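Local coordinates for protein 47 KDA membrane antigen (Treponema pallidum, PDB 1O75) that binds penicillin and shows zinc-stimulated carboxypeptidase activity on synthetic depsipeptides, so that it may act as a D,D-carboxypeptidase reducing peptidoglycan cross-linking in this spirochaete, at residues 229-234 with 329-334; 258-263 with 296-301. The protein carries 2 engineered substitutions. All blocks are in the same frame, centred on the assembly; numbering follows the deposited sequence.

Interaction 1: 229-234 with 329-334; sequences AEASVM and VRFLPK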
loop_
_atom_site.group_PDB
_atom_site.type_symbol
_atom_site.label_atom_id
_atom_site.label_comp_id
_atom_site.label_asym_id
_atom_site.label_seq_id
_atom_site.Cartn_x
_atom_site.Cartn_y
_atom_site.Cartn_z
ATOM N N ALA B 229 10.968 1.178 -17.124
ATOM C CA ALA B 229 10.069 0.068 -16.863
ATOM C C ALA B 229 10.437 -0.548 -15.531
ATOM O O ALA B 229 11.581 -0.473 -15.098
ATOM C CB ALA B 229 10.178 -0.994 -17.986
ATOM N N GLU B 230 9.468 -1.190 -14.902
ATOM C CA GLU B 230 9.704 -1.775 -13.607
ATOM C C GLU B 230 8.882 -3.037 -13.426
ATOM O O GLU B 230 7.779 -3.143 -13.964
ATOM C CB GLU B 230 9.366 -0.724 -12.546
ATOM C CG GLU B 230 9.358 -1.226 -11.127
ATOM C CD GLU B 230 7.999 -1.797 -10.717
ATOM O OE1 GLU B 230 7.836 -2.160 -9.526
ATOM O OE2 GLU B 230 7.092 -1.883 -11.581
ATOM N N ALA B 231 9.427 -4.000 -12.688
ATOM C CA ALA B 231 8.712 -5.245 -12.435
ATOM C C ALA B 231 8.559 -5.393 -10.937
ATOM O O ALA B 231 9.504 -5.136 -10.184
ATOM C CB ALA B 231 9.494 -6.449 -13.002
ATOM N N SER B 232 7.362 -5.777 -10.512
ATOM C CA SER B 232 7.059 -5.981 -9.108
ATOM C C SER B 232 6.894 -7.470 -8.909
ATOM O O SER B 232 5.902 -8.056 -9.351
ATOM C CB SER B 232 5.751 -5.280 -8.734
ATOM O OG SER B 232 5.965 -3.889 -8.653
ATOM N N VAL B 233 7.857 -8.087 -8.247
ATOM C CA VAL B 233 7.773 -9.512 -8.037
ATOM C C VAL B 233 7.117 -9.825 -6.686
ATOM O O VAL B 233 7.664 -9.481 -5.639
ATOM C CB VAL B 233 9.193 -10.143 -8.099
ATOM C CG1 VAL B 233 9.111 -11.661 -7.950
ATOM C CG2 VAL B 233 9.883 -9.764 -9.416
ATOM N N MET B 234 5.934 -10.433 -6.706
ATOM C CA MET B 234 5.281 -10.833 -5.457
ATOM C C MET B 234 5.809 -12.234 -5.165
ATOM O O MET B 234 5.884 -13.075 -6.065
ATOM C CB MET B 234 3.768 -10.849 -5.618
ATOM C CG MET B 234 3.168 -9.458 -5.788
ATOM S SD MET B 234 3.045 -8.610 -4.204
ATOM C CE MET B 234 1.625 -9.546 -3.489
ATOM N N VAL B 329 9.901 -11.398 -17.417
ATOM C CA VAL B 329 8.967 -10.305 -17.636
ATOM C C VAL B 329 9.238 -9.654 -18.979
ATOM O O VAL B 329 10.347 -9.719 -19.499
ATOM C CB VAL B 329 9.098 -9.234 -16.506
ATOM C CG1 VAL B 329 10.485 -8.573 -16.543
ATOM C CG2 VAL B 329 8.050 -8.176 -16.700
ATOM N N ARG B 330 8.227 -9.021 -19.547
ATOM C CA ARG B 330 8.409 -8.348 -20.829
ATOM C C ARG B 330 8.100 -6.857 -20.691
ATOM O O ARG B 330 7.083 -6.489 -20.105
ATOM C CB ARG B 330 7.486 -8.954 -21.895
ATOM C CG ARG B 330 7.685 -8.307 -23.286
ATOM C CD ARG B 330 6.556 -8.665 -24.248
ATOM N NE ARG B 330 6.650 -7.857 -25.463
ATOM C CZ ARG B 330 5.711 -7.831 -26.403
ATOM N NH1 ARG B 330 4.614 -8.562 -26.261
ATOM N NH2 ARG B 330 5.879 -7.093 -27.488
ATOM N N PHE B 331 8.988 -6.008 -21.195
ATOM C CA PHE B 331 8.741 -4.571 -21.153
ATOM C C PHE B 331 8.409 -4.145 -22.594
ATOM O O PHE B 331 9.190 -4.353 -23.510
ATOM C CB PHE B 331 9.958 -3.811 -20.622
ATOM C CG PHE B 331 10.337 -4.171 -19.200
ATOM C CD1 PHE B 331 9.353 -4.380 -18.235
ATOM C CD2 PHE B 331 11.688 -4.236 -18.818
ATOM C CE1 PHE B 331 9.699 -4.649 -16.896
ATOM C CE2 PHE B 331 12.055 -4.500 -17.488
ATOM C CZ PHE B 331 11.052 -4.708 -16.522
ATOM N N LEU B 332 7.231 -3.560 -22.766
ATOM C CA LEU B 332 6.738 -3.130 -24.067
ATOM C C LEU B 332 7.455 -1.934 -24.665
ATOM O O LEU B 332 8.059 -1.137 -23.949
ATOM C CB LEU B 332 5.239 -2.823 -23.967
ATOM C CG LEU B 332 4.408 -4.068 -23.647
ATOM C CD1 LEU B 332 3.015 -3.668 -23.209
ATOM C CD2 LEU B 332 4.364 -4.987 -24.888
ATOM N N PRO B 333 7.391 -1.802 -26.003
ATOM C CA PRO B 333 8.016 -0.706 -26.745
ATOM C C PRO B 333 7.320 0.591 -26.376
ATOM O O PRO B 333 6.173 0.587 -25.921
ATOM C CB PRO B 333 7.746 -1.062 -28.207
ATOM C CG PRO B 333 7.557 -2.536 -28.186
ATOM C CD PRO B 333 6.782 -2.773 -26.924
ATOM N N LYS B 334 8.016 1.696 -26.591
ATOM C CA LYS B 334 7.480 3.018 -26.307
ATOM C C LYS B 334 6.645 3.458 -27.499
ATOM O O LYS B 334 7.084 3.326 -28.641
ATOM C CB LYS B 334 8.625 4.011 -26.109
ATOM C CG LYS B 334 8.175 5.404 -25.727
ATOM C CD LYS B 334 9.366 6.341 -25.582
ATOM C CE LYS B 334 8.945 7.688 -25.007
ATOM N NZ LYS B 334 7.885 8.349 -25.828
#
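F331 carries most of this buried contact, and its ring lies against the backbone and small side chains of 229-234. Its first torsion sets CG anti to its own carbonyl carbon and beside the backbone N (chi1 -62°). F331 CB meets A229 CB at 3.9 Å, and the approach tightens at the ring, where F331 CG comes within 3.4 Å of the same methyl. A229 CB sits over one ring face, displaced toward the rim, as a CH-pi contact 3.5 Å from the F331 ring centroid and 16° off its normal. Strand 229-237 belongs to one four-stranded antiparallel sheet and 325-331 is an outermost strand of a second; the two face each other as a beta sandwich, consistent with the E-set assignment of this domain, and F331 also lines the xenon site between them. The short strand segments run at 157° to each other, with no hydrogen bonds between them. Further out, F331 CE1 lies 3.8 Å from E230 O, and at the tip F331 CZ reaches A231 CB at 4.2 Å. Beside it, V329 CG1 also touches A231 CB, at 4.2 Å, in a looser apolar contact. E230 points the other way from its CA, and its carboxylate accepts a hydrogen bond from S232 OG on the syn lone pair of OE1 (S232 OG to E230 OE1 2.7 Å), with S295 as a weak additional partner.

Interaction 2: 258-263 with 296-301; sequences VRYDYY and CGINYG. With XE (xenon), chain F.
Packing is tightest at the hydroxyl end of Y260. Its OH donates a hydrogen bond to the backbone oxygen of G297 (Y260 OH to G297 O 2.6 Å), approaching from above the carbonyl plane, 36° out of it, while the acceptor stays near the plane of the ring at its edge. The bond ties the ring tip to a strand of the opposing sheet, and Y260 OH also lies 3.3 Å from C296 CB. Xenon rests over one ring face, 3.5 Å from Y260 CZ, and is also touched by C296 O at 3.4 Å. The strand segments, crossing at -50°, belong to the two facing sheets of the sandwich, and the Y260 ring and the xenon lie between them. Around this point the contacts slacken: C296 SG is equidistant from the two methyls of V258, 4.0 Å from both CG1 and CG2, and I298 and Y260 run alongside each other in opposite senses, I298 CB 4.1 Å from Y260 CE2. On the partly exposed side of 258-263, R259 NE instead bonds D261 OD1 in a salt bridge within its own strand. Beyond I298 the chain leaves the strand, and N299 OD1 accepts from G301 N in an Asx turn.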
loop_
_atom_site.group_PDB
_atom_site.type_symbol
_atom_site.label_atom_id
_atom_site.label_comp_id
_atom_site.label_asym_id
_atom_site.label_seq_id
_atom_site.Cartn_x
_atom_site.Cartn_y
_atom_site.Cartn_z
ATOM N N VAL B 258 20.225 -8.246 -7.757
ATOM C CA VAL B 258 19.468 -8.829 -8.859
ATOM C C VAL B 258 20.269 -8.771 -10.151
ATOM O O VAL B 258 20.892 -7.749 -10.467
ATOM C CB VAL B 258 18.152 -8.050 -9.164
ATOM C CG1 VAL B 258 17.236 -8.901 -10.082
ATOM C CG2 VAL B 258 17.446 -7.693 -7.901
ATOM N N ARG B 259 20.233 -9.860 -10.906
ATOM C CA ARG B 259 20.902 -9.898 -12.197
ATOM C C ARG B 259 19.826 -9.732 -13.260
ATOM O O ARG B 259 18.749 -10.325 -13.161
ATOM C CB ARG B 259 21.591 -11.241 -12.407
ATOM C CG ARG B 259 22.337 -11.328 -13.759
ATOM C CD ARG B 259 22.737 -12.790 -14.048
ATOM N NE ARG B 259 23.464 -12.916 -15.306
ATOM C CZ ARG B 259 24.788 -12.975 -15.392
ATOM N NH1 ARG B 259 25.521 -12.920 -14.291
ATOM N NH2 ARG B 259 25.380 -13.094 -16.576
ATOM N N TYR B 260 20.086 -8.914 -14.269
ATOM C CA TYR B 260 19.123 -8.777 -15.366
ATOM C C TYR B 260 19.732 -9.498 -16.597
ATOM O O TYR B 260 20.858 -9.178 -16.984
ATOM C CB TYR B 260 18.919 -7.301 -15.777
ATOM C CG TYR B 260 18.229 -6.402 -14.747
ATOM C CD1 TYR B 260 17.602 -6.946 -13.618
ATOM C CD2 TYR B 260 18.191 -5.011 -14.924
ATOM C CE1 TYR B 260 16.947 -6.122 -12.679
ATOM C CE2 TYR B 260 17.536 -4.170 -13.995
ATOM C CZ TYR B 260 16.918 -4.739 -12.878
ATOM O OH TYR B 260 16.268 -3.925 -11.972
ATOM N N ASP B 261 19.013 -10.451 -17.187
ATOM C CA ASP B 261 19.478 -11.092 -18.430
ATOM C C ASP B 261 18.457 -10.612 -19.479
ATOM O O ASP B 261 17.244 -10.730 -19.278
ATOM C CB ASP B 261 19.464 -12.621 -18.356
ATOM C CG ASP B 261 20.574 -13.173 -17.501
ATOM O OD1 ASP B 261 21.694 -12.629 -17.529
ATOM O OD2 ASP B 261 20.334 -14.166 -16.813
ATOM N N TYR B 262 18.968 -10.082 -20.587
ATOM C CA TYR B 262 18.145 -9.505 -21.655
ATOM C C TYR B 262 18.139 -10.370 -22.918
ATOM O O TYR B 262 19.200 -10.679 -23.472
ATOM C CB TYR B 262 18.702 -8.117 -21.980
ATOM C CG TYR B 262 17.975 -7.343 -23.054
ATOM C CD1 TYR B 262 16.588 -7.303 -23.092
ATOM C CD2 TYR B 262 18.688 -6.579 -23.996
ATOM C CE1 TYR B 262 15.914 -6.514 -24.033
ATOM C CE2 TYR B 262 18.027 -5.788 -24.942
ATOM C CZ TYR B 262 16.644 -5.764 -24.952
ATOM O OH TYR B 262 15.965 -4.998 -25.879
ATOM N N TYR B 263 16.938 -10.725 -23.364
ATOM C CA TYR B 263 16.764 -11.567 -24.540
ATOM C C TYR B 263 16.243 -10.814 -25.759
ATOM O O TYR B 263 15.776 -11.426 -26.736
ATOM C CB TYR B 263 15.842 -12.740 -24.183
ATOM C CG TYR B 263 16.549 -13.797 -23.342
ATOM C CD1 TYR B 263 16.759 -13.621 -21.968
ATOM C CD2 TYR B 263 17.073 -14.947 -23.940
ATOM C CE1 TYR B 263 17.490 -14.579 -21.207
ATOM C CE2 TYR B 263 17.801 -15.902 -23.199
ATOM C CZ TYR B 263 18.014 -15.712 -21.842
ATOM O OH TYR B 263 18.815 -16.623 -21.149
ATOM N N CYS B 296 12.032 -4.283 -9.241
ATOM C CA CYS B 296 13.261 -4.148 -10.028
ATOM C C CYS B 296 12.938 -3.211 -11.174
ATOM O O CYS B 296 11.951 -3.424 -11.866
ATOM C CB CYS B 296 13.650 -5.507 -10.641
ATOM S SG CYS B 296 13.903 -6.765 -9.429
ATOM N N GLY B 297 13.772 -2.201 -11.381
ATOM C CA GLY B 297 13.523 -1.283 -12.468
ATOM C C GLY B 297 14.723 -1.117 -13.371
ATOM O O GLY B 297 15.836 -1.539 -13.030
ATOM N N ILE B 298 14.513 -0.478 -14.513
ATOM C CA ILE B 298 15.623 -0.270 -15.418
ATOM C C ILE B 298 15.432 1.034 -16.175
ATOM O O ILE B 298 14.307 1.464 -16.412
ATOM C CB ILE B 298 15.735 -1.452 -16.420
ATOM C CG1 ILE B 298 17.047 -1.367 -17.203
ATOM C CG2 ILE B 298 14.527 -1.450 -17.397
ATOM C CD1 ILE B 298 17.261 -2.576 -18.132
ATOM N N ASN B 299 16.534 1.693 -16.487
ATOM C CA ASN B 299 16.476 2.902 -17.308
ATOM C C ASN B 299 17.450 2.586 -18.428
ATOM O O ASN B 299 18.640 2.456 -18.189
ATOM C CB ASN B 299 16.944 4.151 -16.562
ATOM C CG ASN B 299 16.836 5.394 -17.425
ATOM O OD1 ASN B 299 17.534 5.515 -18.435
ATOM N ND2 ASN B 299 15.954 6.319 -17.041
ATOM N N TYR B 300 16.940 2.464 -19.648
ATOM C CA TYR B 300 17.789 2.084 -20.779
ATOM C C TYR B 300 18.966 3.012 -21.015
ATOM O O TYR B 300 19.940 2.636 -21.658
ATOM C CB TYR B 300 16.934 1.980 -22.045
ATOM C CG TYR B 300 15.734 1.069 -21.865
ATOM C CD1 TYR B 300 14.462 1.466 -22.291
ATOM C CD2 TYR B 300 15.873 -0.198 -21.264
ATOM C CE1 TYR B 300 13.353 0.633 -22.128
ATOM C CE2 TYR B 300 14.773 -1.042 -21.102
ATOM C CZ TYR B 300 13.517 -0.619 -21.538
ATOM O OH TYR B 300 12.430 -1.449 -21.393
ATOM N N GLY B 301 18.887 4.226 -20.475
ATOM C CA GLY B 301 19.966 5.181 -20.681
ATOM C C GLY B 301 21.096 5.167 -19.674
ATOM O O GLY B 301 22.052 5.917 -19.832
HETATM XE XE XE F . 13.765 -4.603 -14.489
#

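In the fold
Interactions 1 and 2 lie side by side in the same beta sandwich, their centres 9 Å apart. Along the chain the order is 229-234, 258-263, 296-301 and 329-334, so both segments of interaction 2 fall between those of interaction 1. Strands 229-237 and 293-298 are neighbours in one sheet, where A231 pairs with C296 and A229 with I298 through backbone hydrogen bonds. In the opposing sheet, strand 311-319 separates 255-262 from 325-331. The xenon pocket draws on both contacts, F331 from interaction 1 and Y260, C296 and G297 from interaction 2, and thus marks the interior between the two sheets.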